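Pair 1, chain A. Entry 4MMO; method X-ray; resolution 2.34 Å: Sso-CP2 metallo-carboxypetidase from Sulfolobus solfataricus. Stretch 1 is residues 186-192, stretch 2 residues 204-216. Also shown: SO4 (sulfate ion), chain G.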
# COMPACT_ATOMS: atom_id res chain seq x y z
N GLU A 186 -5.57 -1.88 -12.74
CA GLU A 186 -5.01 -2.57 -11.59
C GLU A 186 -4.08 -3.68 -12.06
O GLU A 186 -4.47 -4.51 -12.89
CB GLU A 186 -6.11 -3.15 -10.71
CG GLU A 186 -5.55 -4.00 -9.58
CD GLU A 186 -6.55 -4.21 -8.46
OE1 GLU A 186 -7.74 -4.42 -8.76
OE2 GLU A 186 -6.13 -4.16 -7.29
N LEU A 187 -2.86 -3.67 -11.54
CA LEU A 187 -1.89 -4.72 -11.83
C LEU A 187 -1.79 -5.62 -10.61
O LEU A 187 -1.72 -5.13 -9.49
CB LEU A 187 -0.52 -4.13 -12.14
CG LEU A 187 -0.43 -3.14 -13.30
CD1 LEU A 187 1.00 -2.66 -13.47
CD2 LEU A 187 -0.95 -3.77 -14.58
N VAL A 188 -1.78 -6.93 -10.84
CA VAL A 188 -1.68 -7.89 -9.75
C VAL A 188 -0.67 -8.97 -10.07
O VAL A 188 -0.65 -9.52 -11.17
CB VAL A 188 -3.04 -8.55 -9.45
CG1 VAL A 188 -2.93 -9.49 -8.26
CG2 VAL A 188 -4.11 -7.50 -9.20
N LEU A 189 0.19 -9.26 -9.09
CA LEU A 189 1.10 -10.38 -9.15
C LEU A 189 0.77 -11.32 -8.01
O LEU A 189 0.52 -10.87 -6.89
CB LEU A 189 2.56 -9.92 -9.03
CG LEU A 189 3.10 -8.99 -10.11
CD1 LEU A 189 4.54 -8.63 -9.81
CD2 LEU A 189 2.98 -9.62 -11.48
N ASP A 190 0.74 -12.61 -8.29
CA ASP A 190 0.52 -13.62 -7.27
C ASP A 190 1.43 -14.81 -7.57
O ASP A 190 1.20 -15.53 -8.54
CB ASP A 190 -0.95 -14.05 -7.23
CG ASP A 190 -1.34 -14.67 -5.91
OD1 ASP A 190 -0.49 -15.36 -5.31
OD2 ASP A 190 -2.49 -14.47 -5.47
N TYR A 191 2.46 -14.99 -6.75
CA TYR A 191 3.53 -15.94 -7.05
C TYR A 191 3.41 -17.25 -6.27
O TYR A 191 4.12 -18.21 -6.57
CB TYR A 191 4.89 -15.32 -6.75
CG TYR A 191 5.38 -14.31 -7.77
CD1 TYR A 191 4.65 -14.03 -8.92
CD2 TYR A 191 6.60 -13.66 -7.59
CE1 TYR A 191 5.11 -13.11 -9.85
CE2 TYR A 191 7.06 -12.74 -8.52
CZ TYR A 191 6.32 -12.47 -9.64
OH TYR A 191 6.79 -11.56 -10.57
N GLY A 192 2.54 -17.28 -5.27
CA GLY A 192 2.37 -18.48 -4.47
C GLY A 192 1.10 -18.43 -3.65
O GLY A 192 0.32 -17.49 -3.76
N VAL A 204 13.49 -17.60 -4.32
CA VAL A 204 12.30 -17.18 -5.04
C VAL A 204 12.36 -15.73 -5.51
O VAL A 204 13.19 -14.95 -5.04
CB VAL A 204 11.04 -17.33 -4.17
CG1 VAL A 204 10.80 -18.80 -3.84
CG2 VAL A 204 11.18 -16.51 -2.89
N ARG A 205 11.48 -15.40 -6.45
CA ARG A 205 11.26 -14.02 -6.84
C ARG A 205 10.35 -13.36 -5.81
O ARG A 205 9.47 -14.00 -5.24
CB ARG A 205 10.63 -13.94 -8.22
CG ARG A 205 11.49 -14.50 -9.34
CD ARG A 205 11.06 -13.95 -10.69
NE ARG A 205 11.31 -12.51 -10.79
CZ ARG A 205 12.46 -11.98 -11.22
NH1 ARG A 205 13.46 -12.75 -11.60
NH2 ARG A 205 12.59 -10.66 -11.26
N ASN A 206 10.57 -12.07 -5.57
CA ASN A 206 9.73 -11.30 -4.67
C ASN A 206 8.79 -10.43 -5.52
O ASN A 206 9.25 -9.69 -6.39
CB ASN A 206 10.63 -10.46 -3.74
CG ASN A 206 9.84 -9.54 -2.82
OD1 ASN A 206 9.06 -8.70 -3.27
ND2 ASN A 206 10.07 -9.67 -1.52
N PRO A 207 7.47 -10.53 -5.28
CA PRO A 207 6.53 -9.79 -6.13
C PRO A 207 6.53 -8.28 -5.88
O PRO A 207 6.25 -7.53 -6.82
CB PRO A 207 5.18 -10.40 -5.75
CG PRO A 207 5.35 -10.83 -4.34
CD PRO A 207 6.78 -11.31 -4.25
N CYS A 208 6.83 -7.84 -4.66
CA CYS A 208 6.93 -6.40 -4.37
C CYS A 208 7.96 -5.74 -5.27
O CYS A 208 7.67 -4.74 -5.93
CB CYS A 208 7.34 -6.15 -2.92
SG CYS A 208 6.40 -7.07 -1.72
N ILE A 209 9.17 -6.28 -5.27
CA ILE A 209 10.26 -5.69 -6.02
C ILE A 209 9.97 -5.76 -7.52
O ILE A 209 10.20 -4.80 -8.25
CB ILE A 209 11.63 -6.37 -5.69
CG1 ILE A 209 12.78 -5.70 -6.46
CG2 ILE A 209 11.61 -7.84 -6.01
CD1 ILE A 209 13.03 -4.28 -6.04
N ASP A 210 9.43 -6.90 -7.97
CA ASP A 210 9.14 -7.08 -9.39
C ASP A 210 8.12 -6.05 -9.85
O ASP A 210 8.31 -5.41 -10.89
CB ASP A 210 8.62 -8.49 -9.67
CG ASP A 210 9.73 -9.54 -9.65
OD1 ASP A 210 10.91 -9.15 -9.56
OD2 ASP A 210 9.40 -10.74 -9.74
N LEU A 211 7.05 -5.87 -9.08
CA LEU A 211 6.02 -4.92 -9.44
C LEU A 211 6.53 -3.48 -9.33
O LEU A 211 6.21 -2.64 -10.17
CB LEU A 211 4.77 -5.11 -8.57
CG LEU A 211 3.54 -4.31 -8.99
CD1 LEU A 211 3.15 -4.57 -10.45
CD2 LEU A 211 2.37 -4.61 -8.07
N ALA A 212 7.33 -3.21 -8.30
CA ALA A 212 7.95 -1.89 -8.15
C ALA A 212 8.79 -1.58 -9.38
O ALA A 212 8.82 -0.45 -9.86
CB ALA A 212 8.81 -1.83 -6.89
N LYS A 213 9.49 -2.60 -9.88
CA LYS A 213 10.32 -2.42 -11.06
C LYS A 213 9.47 -2.15 -12.29
O LYS A 213 9.82 -1.32 -13.12
CB LYS A 213 11.22 -3.64 -11.27
CG LYS A 213 12.61 -3.47 -10.69
CD LYS A 213 13.31 -4.80 -10.47
CE LYS A 213 14.64 -4.62 -9.74
NZ LYS A 213 15.58 -3.72 -10.48
N ILE A 214 8.33 -2.84 -12.39
CA ILE A 214 7.42 -2.68 -13.51
C ILE A 214 6.90 -1.25 -13.60
O ILE A 214 7.02 -0.60 -14.64
CB ILE A 214 6.21 -3.65 -13.40
CG1 ILE A 214 6.66 -5.10 -13.65
CG2 ILE A 214 5.09 -3.26 -14.37
CD1 ILE A 214 7.09 -5.40 -15.08
N ILE A 215 6.32 -0.76 -12.51
CA ILE A 215 5.74 0.58 -12.53
C ILE A 215 6.82 1.65 -12.71
O ILE A 215 6.54 2.74 -13.21
CB ILE A 215 4.89 0.88 -11.26
CG1 ILE A 215 5.74 0.74 -10.00
CG2 ILE A 215 3.68 -0.05 -11.22
CD1 ILE A 215 5.00 1.10 -8.73
N SER A 216 8.06 1.32 -12.34
CA SER A 216 9.18 2.23 -12.54
C SER A 216 9.48 2.45 -14.02
O SER A 216 10.02 3.49 -14.39
CB SER A 216 10.43 1.73 -11.82
OG SER A 216 10.27 1.82 -10.42
S SO4 G . 17.64 -4.70 -13.59
O1 SO4 G . 16.40 -5.03 -12.90
O2 SO4 G . 17.32 -3.99 -14.82
O3 SO4 G . 18.47 -3.84 -12.74
O4 SO4 G . 18.37 -5.92 -13.90

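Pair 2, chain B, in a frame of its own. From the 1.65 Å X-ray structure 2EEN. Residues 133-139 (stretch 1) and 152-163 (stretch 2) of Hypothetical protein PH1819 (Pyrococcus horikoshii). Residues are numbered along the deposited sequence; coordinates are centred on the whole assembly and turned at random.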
# COMPACT_ATOMS: atom_id res chain seq x y z
N PHE B 133 22.07 13.02 14.47
CA PHE B 133 21.10 14.08 14.23
C PHE B 133 20.08 14.05 15.36
O PHE B 133 20.00 13.08 16.12
CB PHE B 133 20.33 13.86 12.93
CG PHE B 133 21.17 13.99 11.70
CD1 PHE B 133 22.06 12.99 11.34
CD2 PHE B 133 21.06 15.12 10.89
CE1 PHE B 133 22.84 13.10 10.20
CE2 PHE B 133 21.83 15.24 9.73
CZ PHE B 133 22.72 14.22 9.39
N ILE B 134 19.32 15.12 15.45
CA ILE B 134 18.27 15.21 16.44
C ILE B 134 17.04 15.75 15.73
O ILE B 134 17.11 16.71 14.97
CB ILE B 134 18.64 16.13 17.63
CG1 ILE B 134 17.48 16.15 18.63
CG2 ILE B 134 18.98 17.53 17.13
CD1 ILE B 134 17.81 16.79 19.95
N GLU B 135 15.91 15.08 15.94
CA GLU B 135 14.68 15.51 15.32
C GLU B 135 13.67 15.80 16.40
O GLU B 135 13.79 15.29 17.52
CB GLU B 135 14.14 14.43 14.37
CG GLU B 135 14.89 14.34 13.05
CD GLU B 135 14.24 13.39 12.05
OE1 GLU B 135 13.00 13.24 12.10
OE2 GLU B 135 14.95 12.83 11.20
N ILE B 136 12.72 16.65 16.08
CA ILE B 136 11.64 16.99 16.99
C ILE B 136 10.38 17.11 16.16
O ILE B 136 10.41 17.60 15.02
CB ILE B 136 11.93 18.30 17.77
CG1 ILE B 136 10.87 18.48 18.87
CG2 ILE B 136 11.95 19.50 16.82
CD1 ILE B 136 11.25 19.52 19.92
N GLU B 137 9.26 16.65 16.70
CA GLU B 137 8.01 16.69 15.97
C GLU B 137 6.80 16.88 16.87
O GLU B 137 6.82 16.53 18.05
CB GLU B 137 7.82 15.40 15.18
CG GLU B 137 7.93 14.16 16.05
CD GLU B 137 7.17 12.98 15.49
OE1 GLU B 137 5.93 12.94 15.63
OE2 GLU B 137 7.81 12.09 14.90
N THR B 138 5.74 17.41 16.27
CA THR B 138 4.48 17.62 16.95
C THR B 138 3.42 17.75 15.87
O THR B 138 3.71 18.19 14.76
CB THR B 138 4.49 18.89 17.81
OG1 THR B 138 3.29 18.93 18.60
CG2 THR B 138 4.56 20.14 16.94
N LEU B 139 2.19 17.38 16.20
CA LEU B 139 1.09 17.46 15.25
C LEU B 139 0.30 18.74 15.40
O LEU B 139 0.15 19.27 16.50
CB LEU B 139 0.15 16.26 15.42
CG LEU B 139 0.77 14.88 15.20
CD1 LEU B 139 -0.28 13.80 15.41
CD2 LEU B 139 1.34 14.79 13.79
N LYS B 152 8.09 26.99 18.02
CA LYS B 152 8.13 26.33 19.32
C LYS B 152 9.16 25.21 19.33
O LYS B 152 9.96 25.09 20.26
CB LYS B 152 6.74 25.76 19.63
CG LYS B 152 6.68 24.96 20.89
CD LYS B 152 5.33 24.28 21.00
CE LYS B 152 5.22 23.50 22.27
NZ LYS B 152 5.24 24.39 23.47
N LEU B 153 9.14 24.38 18.30
CA LEU B 153 10.08 23.27 18.23
C LEU B 153 11.52 23.71 17.99
O LEU B 153 12.45 23.13 18.54
CB LEU B 153 9.65 22.27 17.14
CG LEU B 153 8.72 21.14 17.62
CD1 LEU B 153 7.59 21.68 18.48
CD2 LEU B 153 8.17 20.41 16.40
N GLU B 154 11.70 24.76 17.19
CA GLU B 154 13.04 25.25 16.93
C GLU B 154 13.62 25.74 18.25
O GLU B 154 14.79 25.52 18.53
CB GLU B 154 13.02 26.39 15.91
CG GLU B 154 14.41 26.72 15.39
CD GLU B 154 14.42 27.92 14.46
OE1 GLU B 154 13.55 27.99 13.56
OE2 GLU B 154 15.31 28.78 14.61
N LYS B 155 12.80 26.41 19.05
CA LYS B 155 13.26 26.91 20.34
C LYS B 155 13.72 25.78 21.25
O LYS B 155 14.76 25.87 21.89
CB LYS B 155 12.16 27.72 21.03
CG LYS B 155 12.57 28.25 22.41
CD LYS B 155 11.55 29.23 22.96
CE LYS B 155 12.11 29.98 24.16
NZ LYS B 155 11.18 31.02 24.66
N ILE B 156 12.94 24.70 21.31
CA ILE B 156 13.29 23.56 22.14
C ILE B 156 14.65 22.98 21.73
O ILE B 156 15.49 22.71 22.59
CB ILE B 156 12.21 22.47 22.05
CG1 ILE B 156 10.92 22.96 22.71
CG2 ILE B 156 12.69 21.20 22.73
CD1 ILE B 156 9.73 22.08 22.46
N LEU B 157 14.86 22.80 20.43
CA LEU B 157 16.13 22.26 19.96
C LEU B 157 17.31 23.20 20.21
O LEU B 157 18.38 22.76 20.62
CB LEU B 157 16.05 21.92 18.47
CG LEU B 157 15.19 20.70 18.18
CD1 LEU B 157 15.30 20.33 16.71
CD2 LEU B 157 15.65 19.54 19.06
N ARG B 158 17.10 24.50 19.99
CA ARG B 158 18.18 25.45 20.21
C ARG B 158 18.54 25.50 21.69
O ARG B 158 19.71 25.69 22.05
CB ARG B 158 17.80 26.83 19.67
CG ARG B 158 17.92 26.92 18.16
CD ARG B 158 17.75 28.33 17.63
NE ARG B 158 18.18 28.40 16.24
CZ ARG B 158 19.45 28.32 15.84
NH1 ARG B 158 20.42 28.19 16.74
NH2 ARG B 158 19.74 28.36 14.55
N GLU B 159 17.55 25.31 22.55
CA GLU B 159 17.80 25.33 23.98
C GLU B 159 18.60 24.10 24.41
O GLU B 159 19.16 24.07 25.51
CB GLU B 159 16.49 25.39 24.76
CG GLU B 159 15.77 26.72 24.62
CD GLU B 159 16.38 27.87 25.44
OE1 GLU B 159 17.37 27.68 26.19
OE2 GLU B 159 15.82 28.98 25.35
N LEU B 160 18.66 23.10 23.54
CA LEU B 160 19.41 21.87 23.82
C LEU B 160 20.82 21.94 23.24
O LEU B 160 21.65 21.09 23.52
CB LEU B 160 18.68 20.67 23.23
CG LEU B 160 17.36 20.32 23.93
CD1 LEU B 160 16.60 19.30 23.09
CD2 LEU B 160 17.65 19.80 25.33
N GLY B 161 21.07 22.96 22.43
CA GLY B 161 22.39 23.12 21.85
C GLY B 161 22.46 22.94 20.35
O GLY B 161 23.54 23.05 19.76
N VAL B 162 21.32 22.67 19.71
CA VAL B 162 21.30 22.49 18.27
C VAL B 162 21.53 23.83 17.58
O VAL B 162 20.84 24.81 17.85
CB VAL B 162 19.95 21.91 17.81
CG1 VAL B 162 19.99 21.62 16.32
CG2 VAL B 162 19.65 20.64 18.58
N GLU B 163 22.51 23.86 16.67
CA GLU B 163 22.85 25.09 15.95
C GLU B 163 22.59 25.02 14.45
O GLU B 163 22.15 26.00 13.85
CB GLU B 163 24.33 25.42 16.17
CG GLU B 163 24.69 25.74 17.60
CD GLU B 163 26.19 25.92 17.78
OE1 GLU B 163 26.80 26.67 16.99
OE2 GLU B 163 26.75 25.30 18.71

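The sharpest difference lies at one matched pair of positions, Asp A210 and Ile B156, where the same helical site carries a carboxylate in pair 1 and a branched alkyl chain in pair 2. In pair 1 the hydroxyl of Tyr A191 donates a hydrogen bond to the acid, OH to Asp A210 OD2 at 2.9 Å, and Arg A205 holds the same carboxylate in a salt bridge, its NE 2.8 Å from Asp A210 OD2. The acid's charge is thus paired with Arg A205 where it meets Tyr A191, just past the strand. Pair 2 has no hydrogen bond between its stretches; there Ile B156 CG2 simply packs on Ile B136 CD1 at 3.6 Å.

Beneath this difference the backbones agree closely, with an RMSD of 0.7 Å over 14 central residues. In each pair a strand runs nearly antiparallel to a helix, at 151°, with axes 9.1 Å apart in pair 1 and 8.8 Å in pair 2. The buried areas are similar too, 406 and 424 Å².

The common rule is strand alternation. Leu A187 and Leu A189 match Ile B134 and Ile B136, and all four point toward the helix, while Val A188 and Glu B135 between them point away. The helix answers with a leucine at the same site, Leu A211 or Leu B157, which touches both of these residues in its own pair. Leu A187 CB lies 4.1 Å from Leu A211 CD1, and Leu A189 CD1 lies 3.7 Å from Leu A211 CB; in pair 2, Ile B134 CD1 reaches Leu B157 CD2 at 3.6 Å and Ile B136 CG2 reaches Leu B157 CD1 at 3.5 Å. The chi1 rotamers differ, t for Leu A211 and m for Leu B157, yet the side-chain centres fall within 0.8 Å of each other.

One turn earlier, Pro A207 matches Leu B153. The proline CB sits over a face of the Tyr A191 ring, 4.3 Å from its centroid, in a CH-pi contact. The position matched to Tyr A191 carries the smaller Thr B138, with Leu B153 CD2 3.7 Å from Thr B138 CG2.

Asn A206 caps the start of the helix in pair 1, its OD1 accepting from Ile A209 N at 3.1 Å, whereas the matched Lys B152 is already helical. Ile A215 is still helical, but its match Gly B161 closes the helix in a Schellman motif, with a positive phi that suits glycine, and the chain then brings Val B162 CG2 to 3.5 Å from Ile B134 CG2.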